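Local coordinates for protein elongation factor G (Thermus thermophilus, PDB 2DY1) that binds GTP and magnesium and probably acts as a GTPase elongation factor that drives translocation during protein synthesis, at residues A144-E147 against D148-S151; Q206-L209 against E210-E214. All coordinates share one frame; numbering follows the deposited sequence.

Contact 1. Residues A144-E147 against D148-S151; sequences ALLE and DLRS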
# COMPACT_ATOMS: atom_id res chain seq x y z
N ALA A 144 16.25 -5.47 -27.65
CA ALA A 144 15.73 -4.12 -27.48
C ALA A 144 15.34 -3.96 -26.00
O ALA A 144 15.47 -2.88 -25.43
CB ALA A 144 14.52 -3.90 -28.38
N LEU A 145 14.84 -5.04 -25.39
CA LEU A 145 14.46 -5.00 -23.98
C LEU A 145 15.69 -4.71 -23.13
O LEU A 145 15.62 -3.89 -22.23
CB LEU A 145 13.81 -6.31 -23.55
CG LEU A 145 13.50 -6.40 -22.05
CD1 LEU A 145 12.52 -5.31 -21.63
CD2 LEU A 145 12.93 -7.77 -21.74
N LEU A 146 16.81 -5.37 -23.42
CA LEU A 146 18.03 -5.08 -22.64
C LEU A 146 18.40 -3.59 -22.75
O LEU A 146 18.80 -2.98 -21.76
CB LEU A 146 19.20 -5.93 -23.13
CG LEU A 146 19.14 -7.43 -22.85
CD1 LEU A 146 20.44 -8.09 -23.33
CD2 LEU A 146 18.97 -7.66 -21.34
N GLU A 147 18.28 -3.01 -23.95
CA GLU A 147 18.60 -1.59 -24.09
C GLU A 147 17.63 -0.74 -23.27
O GLU A 147 18.02 0.24 -22.64
CB GLU A 147 18.54 -1.16 -25.56
CG GLU A 147 19.55 -1.86 -26.44
CD GLU A 147 19.61 -1.27 -27.84
OE1 GLU A 147 20.20 -1.91 -28.74
OE2 GLU A 147 19.08 -0.15 -28.04
N ASP A 148 16.36 -1.12 -23.28
CA ASP A 148 15.36 -0.38 -22.53
C ASP A 148 15.62 -0.50 -21.03
O ASP A 148 15.44 0.45 -20.28
CB ASP A 148 13.96 -0.89 -22.84
CG ASP A 148 13.51 -0.57 -24.25
OD1 ASP A 148 14.16 0.25 -24.94
OD2 ASP A 148 12.48 -1.14 -24.66
N LEU A 149 16.03 -1.69 -20.59
CA LEU A 149 16.33 -1.90 -19.18
C LEU A 149 17.52 -1.05 -18.77
O LEU A 149 17.53 -0.45 -17.70
CB LEU A 149 16.63 -3.37 -18.90
CG LEU A 149 15.42 -4.30 -19.00
CD1 LEU A 149 15.87 -5.74 -18.86
CD2 LEU A 149 14.42 -3.94 -17.90
N ARG A 150 18.53 -0.98 -19.64
CA ARG A 150 19.71 -0.16 -19.34
C ARG A 150 19.31 1.32 -19.23
O ARG A 150 19.76 2.04 -18.34
CB ARG A 150 20.77 -0.35 -20.42
CG ARG A 150 22.08 0.36 -20.10
CD ARG A 150 23.18 -0.02 -21.10
NE ARG A 150 23.55 -1.43 -21.02
CZ ARG A 150 24.12 -2.01 -19.96
NH1 ARG A 150 24.39 -1.29 -18.87
NH2 ARG A 150 24.43 -3.29 -19.99
N SER A 151 18.45 1.76 -20.14
CA SER A 151 17.99 3.15 -20.16
C SER A 151 17.20 3.53 -18.92
O SER A 151 17.31 4.64 -18.41
CB SER A 151 17.11 3.41 -21.38
OG SER A 151 17.83 3.30 -22.59

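Contact 2. Residues Q206-L209 against E210-E214; sequences QEVL and EAIVE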
# COMPACT_ATOMS: atom_id res chain seq x y z
N GLN A 206 32.33 -9.76 -23.27
CA GLN A 206 33.34 -8.73 -23.03
C GLN A 206 32.74 -7.61 -22.19
O GLN A 206 33.38 -7.07 -21.29
CB GLN A 206 33.83 -8.13 -24.36
CG GLN A 206 34.29 -9.14 -25.40
CD GLN A 206 34.71 -8.48 -26.71
OE1 GLN A 206 33.95 -7.71 -27.31
NE2 GLN A 206 35.92 -8.79 -27.17
N GLU A 207 31.50 -7.25 -22.51
CA GLU A 207 30.82 -6.19 -21.78
C GLU A 207 30.58 -6.58 -20.33
O GLU A 207 30.71 -5.75 -19.44
CB GLU A 207 29.49 -5.86 -22.46
CG GLU A 207 29.64 -5.07 -23.75
CD GLU A 207 28.36 -5.00 -24.56
OE1 GLU A 207 27.27 -5.22 -23.98
OE2 GLU A 207 28.44 -4.71 -25.77
N VAL A 208 30.22 -7.84 -20.10
CA VAL A 208 29.97 -8.32 -18.75
C VAL A 208 31.26 -8.32 -17.93
O VAL A 208 31.27 -7.85 -16.79
CB VAL A 208 29.35 -9.73 -18.78
CG1 VAL A 208 29.43 -10.38 -17.39
CG2 VAL A 208 27.88 -9.62 -19.22
N LEU A 209 32.33 -8.84 -18.52
CA LEU A 209 33.63 -8.88 -17.85
C LEU A 209 34.05 -7.48 -17.46
O LEU A 209 34.42 -7.24 -16.31
CB LEU A 209 34.69 -9.49 -18.78
CG LEU A 209 34.61 -11.01 -19.00
CD1 LEU A 209 35.67 -11.44 -20.00
CD2 LEU A 209 34.79 -11.73 -17.67
N GLU A 210 33.99 -6.57 -18.42
CA GLU A 210 34.37 -5.18 -18.18
C GLU A 210 33.51 -4.52 -17.10
O GLU A 210 34.03 -3.80 -16.25
CB GLU A 210 34.31 -4.38 -19.49
CG GLU A 210 35.45 -4.72 -20.51
CD GLU A 210 35.47 -3.81 -21.75
OE1 GLU A 210 35.17 -2.61 -21.62
OE2 GLU A 210 35.81 -4.30 -22.85
N ALA A 211 32.20 -4.79 -17.10
CA ALA A 211 31.34 -4.18 -16.07
C ALA A 211 31.68 -4.64 -14.66
O ALA A 211 31.60 -3.86 -13.70
CB ALA A 211 29.86 -4.47 -16.38
N ILE A 212 32.04 -5.91 -14.53
CA ILE A 212 32.40 -6.47 -13.23
C ILE A 212 33.75 -5.94 -12.77
O ILE A 212 33.89 -5.53 -11.61
CB ILE A 212 32.47 -7.99 -13.30
CG1 ILE A 212 31.06 -8.54 -13.59
CG2 ILE A 212 33.02 -8.56 -11.97
CD1 ILE A 212 31.01 -10.01 -13.88
N VAL A 213 34.73 -5.97 -13.66
CA VAL A 213 36.07 -5.49 -13.33
C VAL A 213 36.05 -4.06 -12.79
O VAL A 213 36.70 -3.76 -11.78
CB VAL A 213 37.00 -5.56 -14.58
CG1 VAL A 213 38.29 -4.76 -14.35
CG2 VAL A 213 37.36 -7.00 -14.86
N GLU A 214 35.27 -3.20 -13.44
CA GLU A 214 35.16 -1.81 -13.03
C GLU A 214 34.63 -1.55 -11.62
O GLU A 214 34.80 -0.45 -11.08
CB GLU A 214 34.33 -1.04 -14.04
CG GLU A 214 35.06 -0.84 -15.36
CD GLU A 214 34.17 -0.30 -16.45
OE1 GLU A 214 34.68 -0.03 -17.55
OE2 GLU A 214 32.95 -0.15 -16.20

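Contact 1. Residues A144-E147 against D148-S151
Across one turn of helix, Leu145 and Leu149 turn their branches together through unlike first torsions. In Leu145, CG stands opposite the backbone N (chi1 174°) and the branch runs forward along the helix; in Leu149, CG lies beside its own N (chi1 -71°) and leans back toward the preceding turn. The two side chains cross at a slant, with Leu145 CG 4.0 Å from Leu149 CD1. The CD1 methyl of Leu145 is equally close to CG of Leu149. Leu149 CD1 also faces Leu146, whose CD2 is a looser neighbour at 4.4 Å, so this one methyl borders both leucines of the previous turn.

The backbone carries the i to i+4 bonds of an alpha helix. Leu149 N bonds to Leu145 O at 2.8 Å, and the flanking rungs join Asp148 N to Ala144 O and Arg150 N to Leu146 O. The helix, 142-153, belongs to the P-loop GTPase domain and leads into strand 156-165 of its central sheet. Leu146 packs on Pro158 and Leu161 of that strand and Leu149 on Ile156, giving the helix a buried leucine face, while Glu147, Asp148, Arg150 and Ser151 lie on exposed positions.

On the polar side, Asp148 folds back over the preceding turn, bringing its carboxylate carbon CG within 3.3 Å of Ala144 O. The carboxylate oxygens and that carbonyl are all acceptors, and the carbonyl takes its hydrogen bond from Asp148 N instead. Ser151 N reaches Glu147 O at 3.0 Å, and Ser151 OG lies 3.1 Å from the same oxygen. Arg150 sends its guanidinium away from the preceding turn, where NH2 makes a weak hydrogen bond to Ile156 O.

Contact 2. Residues Q206-L209 against E210-E214
Val208 and Ile212 make the apolar side-chain contact of this helical turn. The two run next to each other in a common direction, with Val208 CG1 3.9 Å from Ile212 CD1. Val208 CG1 stands opposite the backbone N (chi1 165°), which carries it forward along the helix, while Ile212 CG1 sits beside its own N and directs the terminal methyl back to meet it.

Contacts of side-chain carbons with backbone oxygens fill in the rest. Ile212 CG1 rests 3.3 Å from Val208 O, and one residue on, Val213 CG2 comes equally close to Leu209 O. The small methyl of Ala211 sits against Glu207 O. On the exposed side, the extended chain of Glu210 begins with CG 3.2 Å from Gln206 O, so its aliphatic part lies against the previous turn.

Four successive backbone hydrogen bonds hold the turn: Glu210 N to Gln206 O, Ala211 N to Glu207 O, Ile212 N to Val208 O and Val213 N to Leu209 O. The last, 3.0 Å long, is nearly straight at the hydrogen, with an N-H...O angle of 170°.

The apolar residues also pack on other elements. Leu209 and Ile212 bear on Leu234 of helix 231-243, Val208 and Ala211 on Leu157 of strand 156-165, and Val213 on Leu220 and Tyr223 of helix 217-225. The arrangement is that of an amphipathic alpha helix, here 198-213, packed against two neighbouring helices and a strand of the central sheet in the GTP-binding domain.

In the fold
Contacts 1 and 2 are single turns of two helices, 142-153 and 198-213, in the same GTP-binding domain. Their centres are about 17 Å apart and their nearest atoms about 5 Å, without touching. Strand 156-165 connects them in space: contact 1 packs on it through Leu146 and Leu149, contact 2 through Val208 and Ala211. Contact 1 lies nearer the nucleotide. The side chain of Leu145 is about 12 Å from bound GTP, about 9 Å from that of Lys135 and about 10 Å from that of Ser20, both GTP-binding residues. Contact 2 lies away from the nucleotide and magnesium sites.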